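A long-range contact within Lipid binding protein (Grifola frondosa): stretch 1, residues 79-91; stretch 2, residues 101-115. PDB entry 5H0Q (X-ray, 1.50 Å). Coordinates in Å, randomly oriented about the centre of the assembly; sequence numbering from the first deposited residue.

Stretch 1 79-91: ESFRGHFGAHTRE
Stretch 2 (101-115) VFIHTKSAGAAVGSA

Two short antiparallel strand pairings, bridged by the buried side chain of His 104, join stretch 1 to both strands of stretch 2. In the first, Arg 82 pairs with Ala 115 (CA to CA 4.8 Å): Arg 82 N donates to Ala 115 O (3.0 Å) and Ala 115 N to Arg 82 O (2.9 Å). Phe 81 N, where the chain turns a corner, shares Ala 115 O (2.8 Å). In the second, His 84 N donates to Thr 105 O (2.8 Å) and Thr 105 N to His 84 O (2.9 Å); Phe 85 and His 104 follow as a non-hydrogen-bonded pair (CA to CA 4.3 Å), and Gly 86 N reaches Ile 103 O (3.1 Å). Between the pairings, Gly 83 (phi/psi 93/-156) brings its CA to 3.1 Å from Thr 105 O, where a CB would clash. His 104 (chi1 t, chi2 -89°) hydrogen-bonds through NE2 to Ser 80 OG (2.9 Å) and through ND1 to Ser 114 OG (3.0 Å), while its ring edge meets the face of Phe 85 (chi1 m; planes at 84°, centroids 4.5 Å apart). Phe 85 CE1 also packs 3.7 Å from CE1 of Phe 102 (chi1 p). His 84 (chi1 p) lies with one ring face over Thr 105 OG1, 3.3 Å from its CE1.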

ATOM      1  N   GLU A  79      -8.696  -0.936  -8.572  1.00 23.59           N
ATOM      2  CA  GLU A  79      -9.687  -1.880  -9.065  1.00 26.29           C
ATOM      3  C   GLU A  79     -10.368  -2.579  -7.897  1.00 27.24           C
ATOM      4  O   GLU A  79      -9.690  -3.070  -6.991  1.00 27.43           O
ATOM      5  CB  GLU A  79      -9.014  -2.896  -9.994  1.00 26.72           C
ATOM      6  CG  GLU A  79      -9.940  -3.888 -10.645  1.00 33.21           C
ATOM      7  CD  GLU A  79     -10.856  -3.278 -11.708  1.00 40.88           C
ATOM      8  OE1 GLU A  79     -10.605  -2.142 -12.156  1.00 45.74           O
ATOM      9  OE2 GLU A  79     -11.830  -3.955 -12.103  1.00 47.32           O
ATOM     10  N   SER A  80     -11.704  -2.607  -7.924  1.00 25.43           N
ATOM     11  CA  SER A  80     -12.514  -3.406  -7.000  1.00 28.99           C
ATOM     12  C   SER A  80     -12.891  -4.714  -7.671  1.00 25.30           C
ATOM     13  O   SER A  80     -13.599  -4.711  -8.684  1.00 37.84           O
ATOM     14  CB  SER A  80     -13.798  -2.688  -6.587  1.00 28.53           C
ATOM     15  OG  SER A  80     -13.522  -1.498  -5.893  1.00 30.82           O
ATOM     16  N   PHE A  81     -12.470  -5.826  -7.081  1.00 24.35           N
ATOM     17  CA  PHE A  81     -12.943  -7.121  -7.539  1.00 28.44           C
ATOM     18  C   PHE A  81     -14.224  -7.537  -6.831  1.00 32.59           C
ATOM     19  O   PHE A  81     -15.132  -8.091  -7.460  1.00 29.29           O
ATOM     20  CB  PHE A  81     -11.862  -8.183  -7.328  1.00 32.24           C
ATOM     21  CG  PHE A  81     -10.549  -7.858  -7.984  1.00 34.37           C
ATOM     22  CD1 PHE A  81     -10.467  -7.714  -9.350  1.00 39.85           C
ATOM     23  CD2 PHE A  81      -9.396  -7.722  -7.232  1.00 26.98           C
ATOM     24  CE1 PHE A  81      -9.261  -7.426  -9.956  1.00 31.43           C
ATOM     25  CE2 PHE A  81      -8.187  -7.434  -7.830  1.00 37.91           C
ATOM     26  CZ  PHE A  81      -8.120  -7.288  -9.195  1.00 27.87           C
ATOM     27  N   ARG A  82     -14.300  -7.286  -5.525  1.00 26.84           N
ATOM     28  CA  ARG A  82     -15.524  -7.451  -4.746  1.00 26.09           C
ATOM     29  C   ARG A  82     -15.586  -6.273  -3.797  1.00 23.04           C
ATOM     30  O   ARG A  82     -14.591  -5.971  -3.144  1.00 27.07           O
ATOM     31  CB  ARG A  82     -15.504  -8.756  -3.945  1.00 27.45           C
ATOM     32  CG  ARG A  82     -15.300  -9.977  -4.775  1.00 31.59           C
ATOM     33  CD  ARG A  82     -15.240 -11.235  -3.939  1.00 27.81           C
ATOM     34  NE  ARG A  82     -14.933 -12.372  -4.792  1.00 31.21           N
ATOM     35  CZ  ARG A  82     -13.785 -13.041  -4.801  1.00 39.04           C
ATOM     36  NH1 ARG A  82     -12.804 -12.733  -3.980  1.00 30.99           N
ATOM     37  NH2 ARG A  82     -13.618 -14.041  -5.647  1.00 40.24           N
ATOM     38  N   GLY A  83     -16.730  -5.601  -3.738  1.00 31.76           N
ATOM     39  CA  GLY A  83     -16.879  -4.461  -2.858  1.00 27.23           C
ATOM     40  C   GLY A  83     -16.551  -3.156  -3.558  1.00 28.80           C
ATOM     41  O   GLY A  83     -16.632  -3.039  -4.783  1.00 26.37           O
ATOM     42  N   HIS A  84     -16.173  -2.162  -2.761  1.00 24.03           N
ATOM     43  CA  HIS A  84     -15.974  -0.825  -3.285  1.00 22.71           C
ATOM     44  C   HIS A  84     -15.099  -0.040  -2.329  1.00 24.36           C
ATOM     45  O   HIS A  84     -14.981  -0.367  -1.142  1.00 25.29           O
ATOM     46  CB  HIS A  84     -17.306  -0.109  -3.550  1.00 34.26           C
ATOM     47  CG  HIS A  84     -18.103   0.190  -2.322  1.00 68.95           C
ATOM     48  ND1 HIS A  84     -18.845  -0.764  -1.662  1.00 86.41           N
ATOM     49  CD2 HIS A  84     -18.304   1.350  -1.655  1.00 80.29           C
ATOM     50  CE1 HIS A  84     -19.455  -0.211  -0.630  1.00 95.44           C
ATOM     51  NE2 HIS A  84     -19.143   1.073  -0.603  1.00 89.47           N
ATOM     52  N   PHE A  85     -14.480   0.996  -2.870  1.00 25.38           N
ATOM     53  CA  PHE A  85     -13.694   1.929  -2.082  1.00 24.71           C
ATOM     54  C   PHE A  85     -14.601   2.848  -1.271  1.00 27.74           C
ATOM     55  O   PHE A  85     -15.777   3.040  -1.579  1.00 37.91           O
ATOM     56  CB  PHE A  85     -12.792   2.764  -3.000  1.00 30.77           C
ATOM     57  CG  PHE A  85     -11.637   1.988  -3.571  1.00 23.02           C
ATOM     58  CD1 PHE A  85     -10.448   1.902  -2.875  1.00 23.76           C
ATOM     59  CD2 PHE A  85     -11.756   1.298  -4.773  1.00 24.82           C
ATOM     60  CE1 PHE A  85      -9.382   1.174  -3.371  1.00 25.22           C
ATOM     61  CE2 PHE A  85     -10.689   0.556  -5.281  1.00 22.24           C
ATOM     62  CZ  PHE A  85      -9.501   0.506  -4.584  1.00 24.12           C
ATOM     63  N   GLY A  86     -14.032   3.406  -0.217  1.00 34.93           N
ATOM     64  CA  GLY A  86     -14.718   4.421   0.546  1.00 29.29           C
ATOM     65  C   GLY A  86     -14.997   5.656  -0.289  1.00 57.18           C
ATOM     66  O   GLY A  86     -14.495   5.836  -1.399  1.00 49.72           O
ATOM     67  N   ALA A  87     -15.812   6.542   0.288  1.00 67.98           N
ATOM     68  CA  ALA A  87     -16.258   7.733  -0.429  1.00 70.28           C
ATOM     69  C   ALA A  87     -15.106   8.694  -0.700  1.00 78.14           C
ATOM     70  O   ALA A  87     -15.051   9.318  -1.766  1.00 77.11           O
ATOM     71  CB  ALA A  87     -17.360   8.432   0.367  1.00 70.20           C
ATOM     72  N   HIS A  88     -14.185   8.838   0.247  1.00 88.95           N
ATOM     73  CA  HIS A  88     -13.107   9.803   0.089  1.00107.59           C
ATOM     74  C   HIS A  88     -12.175   9.384  -1.040  1.00113.61           C
ATOM     75  O   HIS A  88     -11.806   8.212  -1.163  1.00116.73           O
ATOM     76  CB  HIS A  88     -12.326   9.957   1.393  1.00116.20           C
ATOM     77  CG  HIS A  88     -12.904  10.980   2.325  1.00121.45           C
ATOM     78  ND1 HIS A  88     -14.252  11.055   2.609  1.00119.41           N
ATOM     79  CD2 HIS A  88     -12.315  11.974   3.032  1.00119.50           C
ATOM     80  CE1 HIS A  88     -14.468  12.048   3.452  1.00116.62           C
ATOM     81  NE2 HIS A  88     -13.310  12.622   3.725  1.00114.93           N
ATOM     82  N   THR A  89     -11.803  10.352  -1.870  1.00117.42           N
ATOM     83  CA  THR A  89     -10.925  10.083  -2.997  1.00114.19           C
ATOM     84  C   THR A  89      -9.544   9.660  -2.513  1.00104.86           C
ATOM     85  O   THR A  89      -9.042  10.158  -1.501  1.00116.95           O
ATOM     86  CB  THR A  89     -10.807  11.320  -3.887  1.00112.34           C
ATOM     87  OG1 THR A  89      -9.949  11.030  -4.997  1.00124.36           O
ATOM     88  CG2 THR A  89     -10.242  12.507  -3.101  1.00100.95           C
ATOM     89  N   ARG A  90      -8.930   8.734  -3.242  1.00 83.64           N
ATOM     90  CA  ARG A  90      -7.585   8.289  -2.916  1.00 70.59           C
ATOM     91  C   ARG A  90      -6.559   9.334  -3.355  1.00 51.98           C
ATOM     92  O   ARG A  90      -6.793  10.137  -4.263  1.00 44.10           O
ATOM     93  CB  ARG A  90      -7.280   6.942  -3.584  1.00 68.72           C
ATOM     94  CG  ARG A  90      -7.926   5.702  -2.923  1.00 53.94           C
ATOM     95  CD  ARG A  90      -9.197   5.236  -3.643  1.00 33.50           C
ATOM     96  NE  ARG A  90     -10.402   5.779  -3.048  1.00 53.22           N
ATOM     97  CZ  ARG A  90     -11.574   5.843  -3.666  1.00 54.96           C
ATOM     98  NH1 ARG A  90     -11.698   5.403  -4.911  1.00 46.79           N
ATOM     99  NH2 ARG A  90     -12.619   6.358  -3.037  1.00 92.25           N
ATOM    100  N   GLU A  91      -5.408   9.322  -2.691  1.00 38.58           N
ATOM    101  CA  GLU A  91      -4.330  10.242  -3.030  1.00 33.83           C
ATOM    102  C   GLU A  91      -3.621   9.753  -4.287  1.00 38.79           C
ATOM    103  O   GLU A  91      -3.313   8.564  -4.417  1.00 41.07           O
ATOM    104  CB  GLU A  91      -3.348  10.372  -1.869  1.00 52.83           C
ATOM    105  CG  GLU A  91      -3.900  11.163  -0.699  1.00 81.27           C
ATOM    106  CD  GLU A  91      -4.101  12.629  -1.030  1.00 94.11           C
ATOM    107  OE1 GLU A  91      -3.359  13.150  -1.888  1.00 83.02           O
ATOM    108  OE2 GLU A  91      -5.007  13.258  -0.438  1.00111.30           O
ATOM    109  N   VAL A 101      -3.902   6.495   3.663  1.00 23.91           N
ATOM    110  CA  VAL A 101      -4.819   5.577   4.326  1.00 21.64           C
ATOM    111  C   VAL A 101      -6.137   5.604   3.577  1.00 20.38           C
ATOM    112  O   VAL A 101      -6.631   6.673   3.206  1.00 25.64           O
ATOM    113  CB  VAL A 101      -5.041   5.959   5.804  1.00 24.18           C
ATOM    114  CG1 VAL A 101      -6.054   5.019   6.453  1.00 26.96           C
ATOM    115  CG2 VAL A 101      -3.714   5.923   6.543  1.00 22.47           C
ATOM    116  N   PHE A 102      -6.731   4.434   3.391  1.00 20.12           N
ATOM    117  CA  PHE A 102      -8.060   4.375   2.813  1.00 22.99           C
ATOM    118  C   PHE A 102      -8.756   3.112   3.287  1.00 20.95           C
ATOM    119  O   PHE A 102      -8.128   2.192   3.817  1.00 23.11           O
ATOM    120  CB  PHE A 102      -8.000   4.423   1.276  1.00 20.97           C
ATOM    121  CG  PHE A 102      -7.282   3.246   0.640  1.00 21.71           C
ATOM    122  CD1 PHE A 102      -7.966   2.085   0.326  1.00 18.71           C
ATOM    123  CD2 PHE A 102      -5.938   3.316   0.336  1.00 23.38           C
ATOM    124  CE1 PHE A 102      -7.312   1.003  -0.251  1.00 21.82           C
ATOM    125  CE2 PHE A 102      -5.285   2.252  -0.262  1.00 18.18           C
ATOM    126  CZ  PHE A 102      -5.979   1.093  -0.550  1.00 21.65           C
ATOM    127  N   ILE A 103     -10.071   3.086   3.096  1.00 22.00           N
ATOM    128  CA  ILE A 103     -10.868   1.913   3.391  1.00 23.92           C
ATOM    129  C   ILE A 103     -11.374   1.315   2.086  1.00 22.92           C
ATOM    130  O   ILE A 103     -11.656   2.015   1.115  1.00 22.29           O
ATOM    131  CB  ILE A 103     -12.028   2.256   4.360  1.00 23.26           C
ATOM    132  CG1 ILE A 103     -12.779   0.990   4.776  1.00 23.12           C
ATOM    133  CG2 ILE A 103     -13.000   3.238   3.749  1.00 23.88           C
ATOM    134  CD1 ILE A 103     -13.810   1.206   5.867  1.00 23.55           C
ATOM    135  N   HIS A 104     -11.498   0.004   2.084  1.00 19.32           N
ATOM    136  CA  HIS A 104     -12.224  -0.711   1.045  1.00 20.73           C
ATOM    137  C   HIS A 104     -13.154  -1.679   1.749  1.00 22.20           C
ATOM    138  O   HIS A 104     -12.723  -2.377   2.668  1.00 22.85           O
ATOM    139  CB  HIS A 104     -11.256  -1.451   0.111  1.00 21.13           C
ATOM    140  CG  HIS A 104     -11.889  -1.913  -1.154  1.00 20.33           C
ATOM    141  ND1 HIS A 104     -12.504  -3.139  -1.278  1.00 22.76           N
ATOM    142  CD2 HIS A 104     -12.002  -1.312  -2.368  1.00 21.29           C
ATOM    143  CE1 HIS A 104     -12.949  -3.284  -2.517  1.00 25.19           C
ATOM    144  NE2 HIS A 104     -12.667  -2.186  -3.194  1.00 22.50           N
ATOM    145  N   THR A 105     -14.416  -1.713   1.344  1.00 22.85           N
ATOM    146  CA  THR A 105     -15.413  -2.502   2.052  1.00 24.47           C
ATOM    147  C   THR A 105     -16.155  -3.411   1.094  1.00 29.46           C
ATOM    148  O   THR A 105     -16.160  -3.203  -0.116  1.00 24.55           O
ATOM    149  CB  THR A 105     -16.461  -1.629   2.763  1.00 27.07           C
ATOM    150  OG1 THR A 105     -17.391  -1.092   1.811  1.00 28.49           O
ATOM    151  CG2 THR A 105     -15.811  -0.502   3.500  1.00 26.72           C
ATOM    152  N   LYS A 106     -16.812  -4.413   1.667  1.00 20.19           N
ATOM    153  CA  LYS A 106     -17.721  -5.232   0.892  1.00 22.81           C
ATOM    154  C   LYS A 106     -18.872  -4.364   0.396  1.00 22.86           C
ATOM    155  O   LYS A 106     -19.080  -3.232   0.851  1.00 25.34           O
ATOM    156  CB  LYS A 106     -18.244  -6.391   1.727  1.00 26.70           C
ATOM    157  CG  LYS A 106     -19.229  -5.946   2.822  1.00 24.58           C
ATOM    158  CD  LYS A 106     -19.751  -7.149   3.607  1.00 26.81           C
ATOM    159  CE  LYS A 106     -20.933  -6.779   4.493  1.00 29.89           C
ATOM    160  NZ  LYS A 106     -22.099  -6.408   3.680  1.00 28.67           N
ATOM    161  N   SER A 107     -19.645  -4.933  -0.515  1.00 23.49           N
ATOM    162  CA  SER A 107     -20.820  -4.236  -1.008  1.00 25.55           C
ATOM    163  C   SER A 107     -21.874  -4.186   0.088  1.00 34.44           C
ATOM    164  O   SER A 107     -22.047  -5.138   0.844  1.00 26.32           O
ATOM    165  CB  SER A 107     -21.374  -4.939  -2.233  1.00 33.08           C
ATOM    166  OG  SER A 107     -20.416  -4.946  -3.285  1.00 34.93           O
ATOM    167  N   ALA A 108     -22.579  -3.069   0.159  1.00 26.84           N
ATOM    168  CA  ALA A 108     -23.608  -2.884   1.172  1.00 28.16           C
ATOM    169  C   ALA A 108     -24.612  -4.024   1.131  1.00 28.47           C
ATOM    170  O   ALA A 108     -25.120  -4.412   0.065  1.00 28.62           O
ATOM    171  CB  ALA A 108     -24.302  -1.544   0.956  1.00 28.12           C
ATOM    172  N   GLY A 109     -24.852  -4.618   2.299  1.00 26.89           N
ATOM    173  CA  GLY A 109     -25.871  -5.638   2.418  1.00 26.39           C
ATOM    174  C   GLY A 109     -25.493  -7.000   1.909  1.00 25.03           C
ATOM    175  O   GLY A 109     -26.283  -7.929   2.053  1.00 26.72           O
ATOM    176  N   ALA A 110     -24.322  -7.151   1.290  1.00 25.28           N
ATOM    177  CA  ALA A 110     -24.009  -8.372   0.586  1.00 29.05           C
ATOM    178  C   ALA A 110     -23.248  -9.342   1.469  1.00 26.45           C
ATOM    179  O   ALA A 110     -22.357  -8.957   2.227  1.00 27.98           O
ATOM    180  CB  ALA A 110     -23.176  -8.064  -0.667  1.00 38.13           C
ATOM    181  N   ALA A 111     -23.555 -10.616   1.290  1.00 28.22           N
ATOM    182  CA  ALA A 111     -22.801 -11.717   1.888  1.00 29.47           C
ATOM    183  C   ALA A 111     -21.587 -12.062   1.017  1.00 30.07           C
ATOM    184  O   ALA A 111     -21.394 -13.188   0.562  1.00 35.47           O
ATOM    185  CB  ALA A 111     -23.720 -12.913   2.068  1.00 33.76           C
ATOM    186  N   VAL A 112     -20.762 -11.048   0.818  1.00 28.97           N
ATOM    187  CA  VAL A 112     -19.573 -11.111  -0.018  1.00 28.35           C
ATOM    188  C   VAL A 112     -18.520 -10.280   0.691  1.00 28.12           C
ATOM    189  O   VAL A 112     -18.837  -9.406   1.499  1.00 28.27           O
ATOM    190  CB  VAL A 112     -19.861 -10.577  -1.430  1.00 32.12           C
ATOM    191  CG1 VAL A 112     -18.612 -10.600  -2.294  1.00 32.63           C
ATOM    192  CG2 VAL A 112     -20.987 -11.381  -2.073  1.00 31.71           C
ATOM    193  N   GLY A 113     -17.246 -10.560   0.398  1.00 29.64           N
ATOM    194  CA  GLY A 113     -16.143  -9.888   1.063  1.00 27.58           C
ATOM    195  C   GLY A 113     -15.603  -8.691   0.314  1.00 24.19           C
ATOM    196  O   GLY A 113     -16.262  -8.112  -0.553  1.00 28.72           O
ATOM    197  N   SER A 114     -14.385  -8.301   0.689  1.00 23.27           N
ATOM    198  CA  SER A 114     -13.696  -7.142   0.130  1.00 25.55           C
ATOM    199  C   SER A 114     -12.467  -7.652  -0.613  1.00 27.30           C
ATOM    200  O   SER A 114     -11.637  -8.356  -0.023  1.00 24.88           O
ATOM    201  CB  SER A 114     -13.285  -6.174   1.234  1.00 25.99           C
ATOM    202  OG  SER A 114     -12.239  -5.334   0.817  1.00 25.45           O
ATOM    203  N   ALA A 115     -12.358  -7.314  -1.902  1.00 25.23           N
ATOM    204  CA  ALA A 115     -11.208  -7.719  -2.696  1.00 23.06           C
ATOM    205  C   ALA A 115     -10.897  -6.632  -3.712  1.00 25.13           C
ATOM    206  O   ALA A 115     -11.799  -6.166  -4.413  1.00 24.56           O
ATOM    207  CB  ALA A 115     -11.475  -9.042  -3.402  1.00 25.04           C
TER
HETATM  208  O   HOH W   1     -19.307  -7.460  -4.564  1.00 28.90           O
HETATM  209  O   HOH W   2      -7.497   8.291   0.826  1.00 53.74           O